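Local structure of proline dipeptidase (Streptococcus agalactiae, 3OOO) at residues Q42-F56 with N81-F93. The protein is probably a manganese-dependent hydrolase of the peptidase M24B family, named as a proline dipeptidase and represented here by its N-terminal creatinase/prolidase domain. Numbering follows the deposited sequence.
Sequences QMFLFVYEDRDPILF and NPWQKIASNLPSF
Y48 OH donates to S92 O at 2.8 Å, the one hydrogen bond between 42-56 and 81-93. The hydroxyl lies in the carbonyl plane, on a lone pair, with a C=O...O angle of 137°. The same oxygen also touches L90 CB. R51 lies beside this ring, its NE over one face, toward the rim. Both R51 NE and NH2 bind D50, side-on, one to each carboxylate oxygen. This probably steadies the guanidinium, whose NH1 rests against the P91 ring, 3.5 Å from CB.

Most of the remaining contact is apolar. L90 CD1 sits over the centre of the F46 ring, 3.7 Å from the centroid, a CH-pi contact almost on the ring normal. L90 CD2 reaches I54 CG2, while I54 CD1 packs on P91 CD at 3.6 Å. I86 divides its branches. CG2 meets F46 CZ, and CG1 lies over the F56 face, offset toward the rim, 3.8 Å from the centroid. CD1 touches both F44 CD2 and F56 CE2. F56 has CG anti to its backbone N (chi1 179°), which carries the ring toward the first turn of the helix, where its rim meets P82 CB. W83 meets F44 rim to rim, and the Q42 amide meets the same indole obliquely, NE2 3.6 Å from CZ2.

N81 OD1 caps the helix at Q84 N, with a weak second bond from W83 N. Helix 107-116 adds L113 against F44 and V116 against I86. The arrangement is a helix packed on a beta hairpin, 44-48 with 54-56, within the mixed beta sheet of the alpha/beta creatinase/prolidase N-terminal domain.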
# COMPACT_ATOMS: atom_id res chain seq x y z
N GLN A 42 -7.00 1.71 -11.47
CA GLN A 42 -6.44 0.36 -11.39
C GLN A 42 -5.68 -0.08 -12.63
O GLN A 42 -6.14 0.11 -13.76
CB GLN A 42 -7.54 -0.67 -11.11
CG GLN A 42 -8.46 -0.38 -9.92
CD GLN A 42 -7.71 -0.03 -8.65
OE1 GLN A 42 -6.62 -0.54 -8.39
NE2 GLN A 42 -8.30 0.86 -7.85
N MSE A 43 -4.51 -0.67 -12.37
CA MSE A 43 -3.60 -1.31 -13.30
C MSE A 43 -3.22 -2.69 -12.64
O MSE A 43 -2.61 -2.59 -11.58
CB MSE A 43 -2.32 -0.38 -13.39
CG MSE A 43 -1.79 0.22 -14.80
SE MSE A 43 -0.28 -0.74 -15.69
CE MSE A 43 1.05 -0.54 -14.27
N PHE A 44 -3.48 -3.86 -13.23
CA PHE A 44 -2.90 -5.11 -12.73
C PHE A 44 -2.50 -5.97 -13.91
O PHE A 44 -3.22 -6.07 -14.90
CB PHE A 44 -3.91 -5.90 -11.90
CG PHE A 44 -4.39 -5.19 -10.66
CD1 PHE A 44 -3.53 -5.00 -9.57
CD2 PHE A 44 -5.69 -4.71 -10.59
CE1 PHE A 44 -3.98 -4.33 -8.43
CE2 PHE A 44 -6.14 -4.04 -9.46
CZ PHE A 44 -5.29 -3.85 -8.37
N LEU A 45 -1.35 -6.63 -13.76
CA LEU A 45 -0.94 -7.66 -14.70
C LEU A 45 -1.11 -9.00 -14.01
O LEU A 45 -0.43 -9.28 -13.02
CB LEU A 45 0.51 -7.46 -15.12
CG LEU A 45 1.14 -8.50 -16.06
CD1 LEU A 45 0.45 -8.51 -17.42
CD2 LEU A 45 2.63 -8.22 -16.22
N PHE A 46 -2.02 -9.81 -14.53
CA PHE A 46 -2.33 -11.11 -13.96
C PHE A 46 -1.55 -12.19 -14.68
O PHE A 46 -1.74 -12.41 -15.87
CB PHE A 46 -3.84 -11.40 -14.04
CG PHE A 46 -4.69 -10.42 -13.29
CD1 PHE A 46 -4.85 -10.52 -11.91
CD2 PHE A 46 -5.33 -9.37 -13.96
CE1 PHE A 46 -5.64 -9.61 -11.21
CE2 PHE A 46 -6.12 -8.45 -13.27
CZ PHE A 46 -6.28 -8.57 -11.90
N VAL A 47 -0.65 -12.84 -13.94
CA VAL A 47 0.21 -13.89 -14.49
C VAL A 47 -0.23 -15.22 -13.90
O VAL A 47 0.03 -15.53 -12.74
CB VAL A 47 1.70 -13.61 -14.21
CG1 VAL A 47 2.58 -14.73 -14.78
CG2 VAL A 47 2.10 -12.26 -14.80
N TYR A 48 -0.95 -16.00 -14.72
CA TYR A 48 -1.41 -17.32 -14.33
C TYR A 48 -0.33 -18.35 -14.58
O TYR A 48 0.55 -18.14 -15.40
CB TYR A 48 -2.65 -17.72 -15.13
CG TYR A 48 -3.93 -17.07 -14.68
CD1 TYR A 48 -4.65 -17.58 -13.60
CD2 TYR A 48 -4.46 -15.98 -15.37
CE1 TYR A 48 -5.85 -16.99 -13.19
CE2 TYR A 48 -5.66 -15.39 -14.98
CZ TYR A 48 -6.34 -15.90 -13.90
OH TYR A 48 -7.53 -15.32 -13.52
N GLU A 49 -0.43 -19.47 -13.86
CA GLU A 49 0.50 -20.58 -14.00
C GLU A 49 0.34 -21.35 -15.31
O GLU A 49 1.26 -22.05 -15.73
CB GLU A 49 0.30 -21.55 -12.82
CG GLU A 49 -1.12 -22.15 -12.76
CD GLU A 49 -1.38 -23.07 -11.58
OE1 GLU A 49 -0.43 -23.46 -10.87
OE2 GLU A 49 -2.57 -23.41 -11.37
N ASP A 50 -0.82 -21.22 -15.96
CA ASP A 50 -1.23 -22.15 -17.02
C ASP A 50 -1.72 -21.53 -18.33
O ASP A 50 -2.27 -22.23 -19.18
CB ASP A 50 -2.31 -23.10 -16.47
CG ASP A 50 -3.54 -22.36 -15.96
OD1 ASP A 50 -3.54 -21.11 -15.99
OD2 ASP A 50 -4.51 -23.03 -15.53
N ARG A 51 -1.53 -20.22 -18.49
CA ARG A 51 -2.00 -19.53 -19.69
C ARG A 51 -1.26 -18.21 -19.87
O ARG A 51 -0.47 -17.81 -19.01
CB ARG A 51 -3.52 -19.30 -19.62
CG ARG A 51 -3.96 -18.29 -18.55
CD ARG A 51 -5.43 -18.47 -18.21
NE ARG A 51 -5.65 -19.61 -17.33
CZ ARG A 51 -6.80 -20.28 -17.22
NH1 ARG A 51 -7.85 -19.93 -17.96
NH2 ARG A 51 -6.90 -21.30 -16.38
N ASP A 52 -1.53 -17.52 -20.98
CA ASP A 52 -0.92 -16.22 -21.22
C ASP A 52 -1.37 -15.20 -20.18
O ASP A 52 -2.47 -15.32 -19.64
CB ASP A 52 -1.25 -15.71 -22.62
CG ASP A 52 -0.31 -16.26 -23.67
OD1 ASP A 52 0.86 -15.84 -23.71
OD2 ASP A 52 -0.76 -17.12 -24.46
N PRO A 53 -0.51 -14.21 -19.87
CA PRO A 53 -0.88 -13.16 -18.93
C PRO A 53 -2.08 -12.35 -19.42
O PRO A 53 -2.40 -12.38 -20.61
CB PRO A 53 0.35 -12.25 -18.89
CG PRO A 53 1.45 -13.03 -19.44
CD PRO A 53 0.86 -14.03 -20.38
N ILE A 54 -2.72 -11.65 -18.50
CA ILE A 54 -3.82 -10.75 -18.84
C ILE A 54 -3.57 -9.41 -18.17
O ILE A 54 -3.31 -9.36 -16.97
CB ILE A 54 -5.19 -11.33 -18.38
CG1 ILE A 54 -5.42 -12.70 -19.04
CG2 ILE A 54 -6.33 -10.37 -18.72
CD1 ILE A 54 -6.67 -13.40 -18.61
N LEU A 55 -3.63 -8.34 -18.95
CA LEU A 55 -3.40 -7.00 -18.44
C LEU A 55 -4.72 -6.22 -18.31
O LEU A 55 -5.52 -6.19 -19.25
CB LEU A 55 -2.41 -6.26 -19.36
CG LEU A 55 -2.11 -4.79 -19.11
CD1 LEU A 55 -1.54 -4.56 -17.73
CD2 LEU A 55 -1.15 -4.28 -20.15
N PHE A 56 -4.94 -5.65 -17.14
CA PHE A 56 -6.12 -4.83 -16.85
C PHE A 56 -5.67 -3.40 -16.66
O PHE A 56 -4.79 -3.16 -15.85
CB PHE A 56 -6.81 -5.36 -15.58
CG PHE A 56 -8.04 -4.58 -15.16
CD1 PHE A 56 -9.17 -4.55 -15.97
CD2 PHE A 56 -8.07 -3.91 -13.94
CE1 PHE A 56 -10.30 -3.85 -15.58
CE2 PHE A 56 -9.21 -3.21 -13.54
CZ PHE A 56 -10.33 -3.18 -14.36
N ASN A 81 -17.31 -0.39 -11.76
CA ASN A 81 -16.59 -0.91 -10.61
C ASN A 81 -15.48 -1.82 -11.13
O ASN A 81 -15.76 -2.86 -11.73
CB ASN A 81 -17.58 -1.67 -9.72
CG ASN A 81 -16.94 -2.26 -8.48
OD1 ASN A 81 -15.84 -2.80 -8.52
ND2 ASN A 81 -17.66 -2.19 -7.37
N PRO A 82 -14.20 -1.43 -10.91
CA PRO A 82 -13.11 -2.23 -11.49
C PRO A 82 -13.02 -3.63 -10.90
O PRO A 82 -12.62 -4.56 -11.59
CB PRO A 82 -11.86 -1.42 -11.16
CG PRO A 82 -12.23 -0.62 -9.94
CD PRO A 82 -13.69 -0.29 -10.12
N TRP A 83 -13.39 -3.78 -9.63
CA TRP A 83 -13.33 -5.09 -8.97
C TRP A 83 -14.35 -6.05 -9.56
O TRP A 83 -14.04 -7.22 -9.79
CB TRP A 83 -13.50 -4.93 -7.45
CG TRP A 83 -12.66 -3.82 -6.93
CD1 TRP A 83 -13.10 -2.62 -6.45
CD2 TRP A 83 -11.23 -3.76 -6.91
NE1 TRP A 83 -12.03 -1.83 -6.10
CE2 TRP A 83 -10.87 -2.50 -6.37
CE3 TRP A 83 -10.22 -4.65 -7.28
CZ2 TRP A 83 -9.55 -2.11 -6.20
CZ3 TRP A 83 -8.90 -4.27 -7.10
CH2 TRP A 83 -8.57 -3.01 -6.56
N GLN A 84 -15.55 -5.55 -9.83
CA GLN A 84 -16.58 -6.32 -10.52
C GLN A 84 -16.14 -6.66 -11.95
O GLN A 84 -16.39 -7.76 -12.44
CB GLN A 84 -17.91 -5.56 -10.54
CG GLN A 84 -18.56 -5.42 -9.17
CD GLN A 84 -19.79 -4.52 -9.20
OE1 GLN A 84 -20.23 -4.02 -8.17
NE2 GLN A 84 -20.34 -4.31 -10.39
N LYS A 85 -15.49 -5.69 -12.60
CA LYS A 85 -14.99 -5.89 -13.96
C LYS A 85 -13.97 -7.02 -14.00
O LYS A 85 -14.02 -7.88 -14.89
CB LYS A 85 -14.38 -4.60 -14.50
CG LYS A 85 -14.15 -4.60 -16.00
CD LYS A 85 -15.46 -4.44 -16.74
CE LYS A 85 -15.26 -4.61 -18.24
NZ LYS A 85 -16.56 -4.60 -18.95
N ILE A 86 -13.05 -7.01 -13.05
CA ILE A 86 -12.04 -8.06 -12.95
C ILE A 86 -12.71 -9.41 -12.69
O ILE A 86 -12.40 -10.40 -13.36
CB ILE A 86 -11.00 -7.76 -11.83
CG1 ILE A 86 -10.18 -6.51 -12.20
CG2 ILE A 86 -10.09 -8.97 -11.58
CD1 ILE A 86 -9.46 -5.87 -11.00
N ALA A 87 -13.65 -9.44 -11.75
CA ALA A 87 -14.35 -10.67 -11.37
C ALA A 87 -15.14 -11.30 -12.52
O ALA A 87 -15.26 -12.53 -12.60
CB ALA A 87 -15.25 -10.42 -10.17
N SER A 88 -15.69 -10.46 -13.39
CA SER A 88 -16.53 -10.93 -14.49
C SER A 88 -15.73 -11.29 -15.73
O SER A 88 -16.25 -11.95 -16.64
CB SER A 88 -17.59 -9.88 -14.84
OG SER A 88 -18.44 -9.62 -13.74
N ASN A 89 -14.47 -10.86 -15.79
CA ASN A 89 -13.67 -11.08 -16.99
C ASN A 89 -12.50 -12.05 -16.90
O ASN A 89 -12.18 -12.71 -17.88
CB ASN A 89 -13.21 -9.74 -17.56
CG ASN A 89 -14.33 -9.02 -18.27
OD1 ASN A 89 -14.58 -9.25 -19.45
ND2 ASN A 89 -15.03 -8.16 -17.54
N LEU A 90 -11.86 -12.14 -15.74
CA LEU A 90 -10.80 -13.14 -15.58
C LEU A 90 -11.36 -14.55 -15.71
O LEU A 90 -12.50 -14.80 -15.32
CB LEU A 90 -10.05 -12.95 -14.26
CG LEU A 90 -9.17 -11.70 -14.15
CD1 LEU A 90 -8.38 -11.77 -12.85
CD2 LEU A 90 -8.22 -11.51 -15.35
N PRO A 91 -10.58 -15.47 -16.31
CA PRO A 91 -11.07 -16.82 -16.61
C PRO A 91 -11.08 -17.78 -15.44
O PRO A 91 -11.78 -18.79 -15.49
CB PRO A 91 -10.10 -17.30 -17.69
CG PRO A 91 -8.82 -16.61 -17.35
CD PRO A 91 -9.23 -15.24 -16.88
N SER A 92 -10.30 -17.49 -14.39
CA SER A 92 -10.17 -18.43 -13.27
C SER A 92 -9.96 -17.73 -11.93
O SER A 92 -9.23 -16.74 -11.84
CB SER A 92 -9.03 -19.42 -13.52
OG SER A 92 -8.86 -20.27 -12.39
N PHE A 93 -10.62 -18.26 -10.90
CA PHE A 93 -10.48 -17.76 -9.53
C PHE A 93 -10.24 -18.88 -8.53
O PHE A 93 -10.15 -18.63 -7.33
CB PHE A 93 -11.72 -16.94 -9.13
CG PHE A 93 -12.04 -15.83 -10.08
CD1 PHE A 93 -11.39 -14.61 -9.98
CD2 PHE A 93 -12.96 -16.02 -11.10
CE1 PHE A 93 -11.68 -13.58 -10.87
CE2 PHE A 93 -13.25 -15.01 -11.99
CZ PHE A 93 -12.61 -13.78 -11.88